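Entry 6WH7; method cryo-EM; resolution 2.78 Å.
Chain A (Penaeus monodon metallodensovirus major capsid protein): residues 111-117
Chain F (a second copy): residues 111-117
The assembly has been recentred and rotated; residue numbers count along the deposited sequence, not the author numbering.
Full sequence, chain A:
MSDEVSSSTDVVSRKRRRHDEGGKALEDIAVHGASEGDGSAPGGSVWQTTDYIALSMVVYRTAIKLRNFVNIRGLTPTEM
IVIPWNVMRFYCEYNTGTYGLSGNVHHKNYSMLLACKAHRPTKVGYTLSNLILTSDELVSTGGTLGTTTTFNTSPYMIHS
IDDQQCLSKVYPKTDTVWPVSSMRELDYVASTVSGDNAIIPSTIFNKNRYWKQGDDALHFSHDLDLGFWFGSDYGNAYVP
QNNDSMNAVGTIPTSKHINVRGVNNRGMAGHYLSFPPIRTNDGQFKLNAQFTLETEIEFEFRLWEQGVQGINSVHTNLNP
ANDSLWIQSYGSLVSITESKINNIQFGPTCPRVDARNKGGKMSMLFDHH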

ATOM      1  N   SER A 111     -28.752 -74.098 -59.985  1.00 17.65           N
ATOM      2  CA  SER A 111     -28.677 -74.284 -61.427  1.00 17.65           C
ATOM      3  C   SER A 111     -28.069 -73.079 -62.112  1.00 17.65           C
ATOM      4  O   SER A 111     -27.542 -73.200 -63.221  1.00 17.65           O
ATOM      5  CB  SER A 111     -30.066 -74.556 -61.990  1.00 19.99           C
ATOM      6  OG  SER A 111     -30.586 -75.763 -61.462  1.00 19.99           O
ATOM      7  N   MET A 112     -28.144 -71.919 -61.476  1.00 17.62           N
ATOM      8  CA  MET A 112     -27.478 -70.730 -61.971  1.00 17.62           C
ATOM      9  C   MET A 112     -25.995 -70.713 -61.632  1.00 17.62           C
ATOM     10  O   MET A 112     -25.176 -70.315 -62.464  1.00 17.62           O
ATOM     11  CB  MET A 112     -28.153 -69.500 -61.401  1.00 20.70           C
ATOM     12  CG  MET A 112     -27.335 -68.297 -61.623  1.00 20.70           C
ATOM     13  SD  MET A 112     -28.199 -66.808 -61.241  1.00 20.70           S
ATOM     14  CE  MET A 112     -26.796 -65.719 -61.242  1.00 20.70           C
ATOM     15  N   LEU A 113     -25.632 -71.125 -60.417  1.00 16.55           N
ATOM     16  CA  LEU A 113     -24.225 -71.235 -60.055  1.00 16.55           C
ATOM     17  C   LEU A 113     -23.445 -72.073 -61.048  1.00 16.55           C
ATOM     18  O   LEU A 113     -22.235 -71.883 -61.190  1.00 16.55           O
ATOM     19  CB  LEU A 113     -24.084 -71.846 -58.669  1.00 14.86           C
ATOM     20  CG  LEU A 113     -24.634 -71.032 -57.512  1.00 14.86           C
ATOM     21  CD1 LEU A 113     -24.567 -71.845 -56.258  1.00 14.86           C
ATOM     22  CD2 LEU A 113     -23.846 -69.771 -57.362  1.00 14.86           C
ATOM     23  N   LEU A 114     -24.108 -72.999 -61.726  1.00 16.58           N
ATOM     24  CA  LEU A 114     -23.474 -73.796 -62.755  1.00 16.58           C
ATOM     25  C   LEU A 114     -23.310 -73.038 -64.059  1.00 16.58           C
ATOM     26  O   LEU A 114     -22.552 -73.485 -64.924  1.00 16.58           O
ATOM     27  CB  LEU A 114     -24.285 -75.066 -62.978  1.00 16.50           C
ATOM     28  CG  LEU A 114     -24.398 -75.904 -61.710  1.00 16.50           C
ATOM     29  CD1 LEU A 114     -25.232 -77.132 -61.965  1.00 16.50           C
ATOM     30  CD2 LEU A 114     -23.029 -76.264 -61.184  1.00 16.50           C
ATOM     31  N   ALA A 115     -24.002 -71.915 -64.222  1.00 16.90           N
ATOM     32  CA  ALA A 115     -23.764 -71.008 -65.332  1.00 16.90           C
ATOM     33  C   ALA A 115     -22.676 -69.992 -65.029  1.00 16.90           C
ATOM     34  O   ALA A 115     -22.252 -69.269 -65.933  1.00 16.90           O
ATOM     35  CB  ALA A 115     -25.056 -70.278 -65.702  1.00 17.26           C
ATOM     36  N   CYS A 116     -22.243 -69.905 -63.780  1.00 16.00           N
ATOM     37  CA  CYS A 116     -21.103 -69.096 -63.399  1.00 16.00           C
ATOM     38  C   CYS A 116     -19.817 -69.777 -63.839  1.00 16.00           C
ATOM     39  O   CYS A 116     -19.797 -70.960 -64.178  1.00 16.00           O
ATOM     40  CB  CYS A 116     -21.078 -68.890 -61.893  1.00 17.81           C
ATOM     41  SG  CYS A 116     -22.568 -68.173 -61.247  1.00 17.81           S
ATOM     42  N   LYS A 117     -18.730 -69.011 -63.854  1.00 14.77           N
ATOM     43  CA  LYS A 117     -17.445 -69.650 -64.093  1.00 14.77           C
ATOM     44  C   LYS A 117     -17.051 -70.524 -62.914  1.00 14.77           C
ATOM     45  O   LYS A 117     -16.592 -71.657 -63.096  1.00 14.77           O
ATOM     46  CB  LYS A 117     -16.361 -68.617 -64.362  1.00 15.02           C
ATOM     47  CG  LYS A 117     -15.088 -69.296 -64.773  1.00 15.02           C
ATOM     48  CD  LYS A 117     -13.980 -68.359 -65.082  1.00 15.02           C
ATOM     49  CE  LYS A 117     -12.739 -69.164 -65.332  1.00 15.02           C
ATOM     50  NZ  LYS A 117     -12.925 -70.068 -66.494  1.00 15.02           N
TER
ATOM     51  N   SER F 111     -24.925 -64.881 -71.307  1.00 17.65           N
ATOM     52  CA  SER F 111     -25.574 -66.183 -71.271  1.00 17.65           C
ATOM     53  C   SER F 111     -25.883 -66.612 -69.851  1.00 17.65           C
ATOM     54  O   SER F 111     -26.774 -67.436 -69.636  1.00 17.65           O
ATOM     55  CB  SER F 111     -24.692 -67.224 -71.948  1.00 19.99           C
ATOM     56  OG  SER F 111     -24.516 -66.908 -73.317  1.00 19.99           O
ATOM     57  N   MET F 112     -25.152 -66.075 -68.885  1.00 17.62           N
ATOM     58  CA  MET F 112     -25.448 -66.306 -67.484  1.00 17.62           C
ATOM     59  C   MET F 112     -26.587 -65.432 -66.981  1.00 17.62           C
ATOM     60  O   MET F 112     -27.433 -65.899 -66.215  1.00 17.62           O
ATOM     61  CB  MET F 112     -24.203 -66.059 -66.659  1.00 20.70           C
ATOM     62  CG  MET F 112     -24.525 -65.979 -65.226  1.00 20.70           C
ATOM     63  SD  MET F 112     -23.088 -65.983 -64.204  1.00 20.70           S
ATOM     64  CE  MET F 112     -23.874 -65.475 -62.695  1.00 20.70           C
ATOM     65  N   LEU F 113     -26.618 -64.161 -67.385  1.00 16.55           N
ATOM     66  CA  LEU F 113     -27.732 -63.291 -67.030  1.00 16.55           C
ATOM     67  C   LEU F 113     -29.070 -63.899 -67.402  1.00 16.55           C
ATOM     68  O   LEU F 113     -30.083 -63.576 -66.776  1.00 16.55           O
ATOM     69  CB  LEU F 113     -27.588 -61.943 -67.719  1.00 14.86           C
ATOM     70  CG  LEU F 113     -26.397 -61.097 -67.308  1.00 14.86           C
ATOM     71  CD1 LEU F 113     -26.313 -59.895 -68.195  1.00 14.86           C
ATOM     72  CD2 LEU F 113     -26.540 -60.685 -65.879  1.00 14.86           C
ATOM     73  N   LEU F 114     -29.096 -64.758 -68.410  1.00 16.58           N
ATOM     74  CA  LEU F 114     -30.307 -65.453 -68.792  1.00 16.58           C
ATOM     75  C   LEU F 114     -30.626 -66.614 -67.868  1.00 16.58           C
ATOM     76  O   LEU F 114     -31.752 -67.119 -67.902  1.00 16.58           O
ATOM     77  CB  LEU F 114     -30.175 -65.941 -70.229  1.00 16.50           C
ATOM     78  CG  LEU F 114     -29.942 -64.793 -71.204  1.00 16.50           C
ATOM     79  CD1 LEU F 114     -29.786 -65.320 -72.607  1.00 16.50           C
ATOM     80  CD2 LEU F 114     -31.059 -63.781 -71.114  1.00 16.50           C
ATOM     81  N   ALA F 115     -29.669 -67.049 -67.056  1.00 16.90           N
ATOM     82  CA  ALA F 115     -29.926 -68.006 -65.991  1.00 16.90           C
ATOM     83  C   ALA F 115     -30.362 -67.333 -64.700  1.00 16.90           C
ATOM     84  O   ALA F 115     -30.774 -68.025 -63.766  1.00 16.90           O
ATOM     85  CB  ALA F 115     -28.679 -68.851 -65.731  1.00 17.26           C
ATOM     86  N   CYS F 116     -30.252 -66.016 -64.622  1.00 16.00           N
ATOM     87  CA  CYS F 116     -30.784 -65.249 -63.514  1.00 16.00           C
ATOM     88  C   CYS F 116     -32.297 -65.155 -63.629  1.00 16.00           C
ATOM     89  O   CYS F 116     -32.882 -65.437 -64.674  1.00 16.00           O
ATOM     90  CB  CYS F 116     -30.188 -63.850 -63.504  1.00 17.81           C
ATOM     91  SG  CYS F 116     -28.415 -63.830 -63.454  1.00 17.81           S
ATOM     92  N   LYS F 117     -32.941 -64.774 -62.530  1.00 14.77           N
ATOM     93  CA  LYS F 117     -34.364 -64.495 -62.632  1.00 14.77           C
ATOM     94  C   LYS F 117     -34.611 -63.237 -63.448  1.00 14.77           C
ATOM     95  O   LYS F 117     -35.496 -63.209 -64.310  1.00 14.77           O
ATOM     96  CB  LYS F 117     -34.996 -64.355 -61.255  1.00 15.02           C
ATOM     97  CG  LYS F 117     -36.486 -64.240 -61.377  1.00 15.02           C
ATOM     98  CD  LYS F 117     -37.189 -64.126 -60.074  1.00 15.02           C
ATOM     99  CE  LYS F 117     -38.642 -63.872 -60.345  1.00 15.02           C
ATOM    100  NZ  LYS F 117     -39.240 -64.999 -61.102  1.00 15.02           N
TER

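Where an exact two-fold axis passes through a protein contact, any residue close to the axis must meet its own copy, and small or flexible apolar side chains answer that demand well. The capsid protein of Penaeus monodon metallodensovirus offers a compact example. Two residues of each stretch meet their counterparts here. Ala A115 CB lies 3.9 Å from Ala F115 CB, an ordinary van der Waals separation between methyl groups, while Met A112 CE and Met F112 CE approach to 3.3 Å, tight for two methyl carbons. Neither pairing depends on charge or on a donor and an acceptor, so identical groups can face each other without conflict.

Around these self-pairs the symmetry generates reciprocal ones. The backbones run so that Met A112 is matched with Ala F115, and Ala A115 with Met F112, each pair of CA atoms 5.4 Å apart. At this spacing the methyl group of each alanine lies beside the methionine of the other copy. Both methionines and both alanines direct their CA-to-CB bonds toward the other stretch. Each methionine is extended, with chi1, chi2 and chi3 all t, and so reaches past the alanine to the cysteine beyond: Met A112 CG is 4.4 Å from Ala F115 CB, and Met A112 CE is 3.3 Å from Cys F116 SG. The second of these is a close apolar contact between a methyl group and a polarizable sulfur. It forms even though the CA-to-CB bond of Cys F116 points away from the other stretch, for the m rotamer leaves SG within reach of the methionine tip.

The main chain supplies the turn that presents these groups. In each copy, helix gives way to a loop or turn, and the amide of Ala A115 donates to Met A112 O at 2.7 Å from N to O. Cys A116 N adds weak bonds to Met A112 O (3.2 Å) and Leu A113 O (3.3 Å). The same pattern recurs in chain F.

Polar atoms enter the contact at its margin without hydrogen-bonding across it. Met A112 SD sits 3.8 Å from Ala F115 O, a thioether beside a carbonyl. Farther out, Ser A111 and Lys A117 make no contact with the other stretch; their OG and NZ atoms are hydrogen-bonded elsewhere in the structure. The two stretches together bury 294 Å², and what joins them is apolar packing, repeated by symmetry.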